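Local structure of iron-rich dpsA-homolog protein (Halobacterium salinarum, 1TKP) at the interface of chains A and B and the interface of chains A and C. The protein stores iron as an oxidised mineral inside a hollow twelve-subunit shell, oxidising ferrous iron with hydrogen peroxide and so protecting DNA from oxidative damage. Sequence-based numbering; all coordinates share one arbitrary frame. Chains: chain A/B/C, Iron-rich dpsA-homolog protein.

Contact 1 and contact 2 join chain A to two different neighbours of the homododecamer, and the centres of their C-alpha atoms are about 31 Å apart. They have no residue in common, but both draw on adjoining parts of the chain: the loop before helix 60-87 and the tail after helix 146-170 in contact 1, the two helices in contact 2. A:Glu59 and B:Glu59 directly precede helix 60-87, which carries C:Arg84 near its far end. Loops and tails meet in the first and helices in the second, so each subunit meets its neighbouring copies through different kinds of surface.

Contact 1: the interface of chains A and B. Residues chain A 58-59, 174, 176, 180-181; chain B 59, 174, 176.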
# COMPACT_ATOMS: atom_id res chain seq x y z
N ALA A 58 -20.18 8.46 -27.18
CA ALA A 58 -18.80 8.25 -27.53
C ALA A 58 -17.78 8.50 -26.39
O ALA A 58 -16.81 7.80 -26.26
CB ALA A 58 -18.49 9.13 -28.72
N GLU A 59 -18.09 9.44 -25.50
CA GLU A 59 -17.14 9.75 -24.44
C GLU A 59 -17.62 9.39 -23.08
O GLU A 59 -17.08 9.88 -22.08
CB GLU A 59 -16.89 11.25 -24.42
CG GLU A 59 -16.43 11.71 -25.75
CD GLU A 59 -17.65 12.14 -26.63
OE1 GLU A 59 -17.49 12.15 -27.91
OE2 GLU A 59 -18.73 12.44 -26.04
N THR A 174 -11.82 18.56 -31.25
CA THR A 174 -12.00 17.11 -31.05
C THR A 174 -11.03 16.42 -31.99
O THR A 174 -10.60 16.99 -32.97
CB THR A 174 -13.48 16.62 -31.38
OG1 THR A 174 -13.51 15.22 -31.72
CG2 THR A 174 -13.92 17.25 -32.79
N VAL A 176 -12.09 13.98 -33.64
CA VAL A 176 -12.99 13.39 -34.62
C VAL A 176 -12.91 14.19 -35.92
O VAL A 176 -12.73 15.42 -35.85
CB VAL A 176 -14.42 13.33 -34.04
CG1 VAL A 176 -15.43 13.05 -35.05
CG2 VAL A 176 -14.49 12.24 -32.92
N ALA A 180 -13.50 10.30 -40.44
CA ALA A 180 -13.78 9.09 -39.69
C ALA A 180 -15.28 8.97 -39.41
O ALA A 180 -15.75 7.97 -38.89
CB ALA A 180 -12.96 9.03 -38.36
N LEU A 181 -16.02 9.99 -39.75
CA LEU A 181 -17.44 9.97 -39.53
C LEU A 181 -17.95 9.09 -40.60
O LEU A 181 -18.08 7.87 -40.47
CB LEU A 181 -17.99 11.39 -39.76
CG LEU A 181 -18.75 11.98 -38.61
CD1 LEU A 181 -19.00 10.85 -37.70
CD2 LEU A 181 -17.92 12.94 -37.79
N GLU B 59 -12.48 14.96 -26.07
CA GLU B 59 -11.65 13.86 -25.59
C GLU B 59 -10.58 14.38 -24.66
O GLU B 59 -9.54 13.73 -24.47
CB GLU B 59 -10.89 13.23 -26.77
CG GLU B 59 -11.84 12.69 -27.85
CD GLU B 59 -12.09 13.67 -29.04
OE1 GLU B 59 -13.11 13.40 -29.78
OE2 GLU B 59 -11.29 14.65 -29.22
N THR B 174 -14.05 6.31 -35.03
CA THR B 174 -14.67 6.94 -33.91
C THR B 174 -15.98 6.26 -33.64
O THR B 174 -16.51 5.60 -34.48
CB THR B 174 -14.93 8.41 -34.20
OG1 THR B 174 -15.75 8.93 -33.13
CG2 THR B 174 -15.78 8.65 -35.60
N VAL B 176 -18.29 8.23 -32.71
CA VAL B 176 -19.25 9.29 -33.04
C VAL B 176 -19.96 8.95 -34.37
O VAL B 176 -19.31 8.39 -35.28
CB VAL B 176 -18.58 10.69 -33.04
CG1 VAL B 176 -19.54 11.79 -33.46
CG2 VAL B 176 -17.86 11.01 -31.64
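C-terminal tails and the loops leading into helix 60-87 meet between two subunits of this ferritin-like shell, with A:Thr174 touching B:Glu59 and A:Ala58 touching B:Val176. The hydroxyl of A:Thr174 does two jobs. OG1 donates to B:Glu59 OE1, a carboxylate oxygen, at 2.7 Å, meeting the syn lone pair. The same OG1 accepts the backbone N of A:Val176 at 2.7 Å in a nearly straight bond (164° at H). Threonine suits this place because one small group can tie its own tail turn and still reach the neighbour. Its OG1 lies roughly opposite the backbone N (chi1 156°), turned toward the glutamate, whose chain bends at chi2 (96°) to bring the carboxylate across. With an alanine at B:Glu59, the hydroxyl of A:Thr174 would probably lose its acceptor across the interface, leaving the tail of chain A less tied to chain B. A:Glu59 OE1 lies 4.9 Å from B:Glu59 OE1, and the like charges, if both are ionised, may repel.

Around this polar point the tails pack through small apolar groups. The CG2 branches of A:Val176 and B:Val176 meet at 3.8 Å, compact beta-branched ends that fit between the chains. B:Val176 CG2 also presses on the methyl CB of A:Ala58 at 3.5 Å; the small alanine allows this close approach. B:Thr174 repeats the internal bond to B:Val176 N, and its methyl turns toward the end of the A tail, CG2 lying 3.4 Å from the carbonyl O of A:Ala180. A:Leu181 lays CD1 3.5 Å from the carbonyl O of B:Val176.

Contact 2: the interface of chains A and C. Residues chain A 157, 160; chain C 84, 147, 150-151.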
# COMPACT_ATOMS: atom_id res chain seq x y z
N ILE A 157 -10.21 25.68 -4.68
CA ILE A 157 -9.27 25.26 -5.72
C ILE A 157 -9.85 23.95 -6.37
O ILE A 157 -9.88 23.79 -7.60
CB ILE A 157 -7.75 25.19 -5.18
CG1 ILE A 157 -6.75 24.75 -6.24
CG2 ILE A 157 -7.54 24.29 -4.02
CD1 ILE A 157 -7.41 24.69 -7.69
N GLU A 160 -12.83 24.83 -8.62
CA GLU A 160 -12.49 25.56 -9.87
C GLU A 160 -11.87 24.57 -10.88
O GLU A 160 -12.09 24.65 -12.14
CB GLU A 160 -11.50 26.73 -9.57
CG GLU A 160 -12.17 27.92 -8.84
CD GLU A 160 -11.40 29.29 -8.98
OE1 GLU A 160 -10.45 29.46 -9.78
OE2 GLU A 160 -11.73 30.24 -8.28
N ARG C 84 -2.86 26.89 -14.36
CA ARG C 84 -3.68 28.03 -13.98
C ARG C 84 -3.73 29.05 -15.11
O ARG C 84 -4.81 29.55 -15.47
CB ARG C 84 -3.11 28.66 -12.71
CG ARG C 84 -3.99 29.51 -12.06
CD ARG C 84 -5.38 28.91 -11.75
NE ARG C 84 -6.21 29.94 -11.06
CZ ARG C 84 -7.48 29.79 -10.73
NH1 ARG C 84 -8.08 28.71 -11.11
NH2 ARG C 84 -8.17 30.77 -10.14
N ALA C 147 -8.35 31.37 -5.41
CA ALA C 147 -7.84 30.09 -5.78
C ALA C 147 -6.42 30.29 -6.28
O ALA C 147 -5.50 29.52 -5.96
CB ALA C 147 -8.72 29.43 -6.89
N HIS C 150 -4.15 30.97 -3.30
CA HIS C 150 -4.02 29.83 -2.50
C HIS C 150 -3.06 28.88 -3.13
O HIS C 150 -2.14 28.44 -2.46
CB HIS C 150 -5.34 29.12 -2.33
CG HIS C 150 -5.18 27.79 -1.68
ND1 HIS C 150 -4.85 27.66 -0.36
CD2 HIS C 150 -5.25 26.53 -2.19
CE1 HIS C 150 -4.73 26.37 -0.07
NE2 HIS C 150 -4.91 25.67 -1.17
N MET C 151 -3.20 28.62 -4.41
CA MET C 151 -2.09 27.94 -5.12
C MET C 151 -0.70 28.54 -5.07
O MET C 151 0.34 27.82 -4.98
CB MET C 151 -2.46 27.75 -6.62
CG MET C 151 -1.29 27.28 -7.52
SD MET C 151 -2.08 27.49 -9.20
CE MET C 151 -4.07 26.52 -8.92
O HOH W 1 -10.14 32.22 -7.40
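A:Ile157 on helix 146-170 lies against C:His150 and C:Met151 of the equivalent helix in chain C, part of the helix packing that closes the Dps shell. A:Ile157 has the most surface buried here, its branched side chain spreading over both neighbours. With CG1 anti to the backbone N (chi1 180°), the CG2 methyl is directed at the histidine and the CG1 arm at the methionine. CG2 comes obliquely to the CD2 corner of the C:His150 imidazole, at 3.7 Å, and the two side chains run at about a right angle. A:Ile157 CD1 approaches the terminal methyl CE of C:Met151 at 4.0 Å; that methyl has a stretched modelled bond to sulfur, so its place is doubtful. A methionine suits this position because its long, unbranched, apolar chain can bring its end across the isoleucine.

One turn further along, A:Glu160 makes the polar contact. C:Arg84 grips it end-on, NH1 at 2.8 Å and NH2 at 2.7 Å both converging on the single oxygen OE1, so both bonds are bent. Arginine's flat, two-nitrogen end suits a carboxylate. This salt bridge is nearly flat: OE1 sits at the guanidinium edge, in plane, and the carboxylate is turned by 26°. NH1 comes nearly along the C-O axis and NH2 from the syn side, tilted somewhat out of the carboxylate plane. Over one face of the carboxylate, the CB of C:Ala147 lies 3.4 Å from CD of A:Glu160, close packing that suits a small residue. C:Ala147 is in the first turn of its helix, whose positive end may also stabilise the glutamate. A water links the two, 2.7 Å from A:Glu160 OE2 and 2.8 Å from the backbone N of C:Ala147.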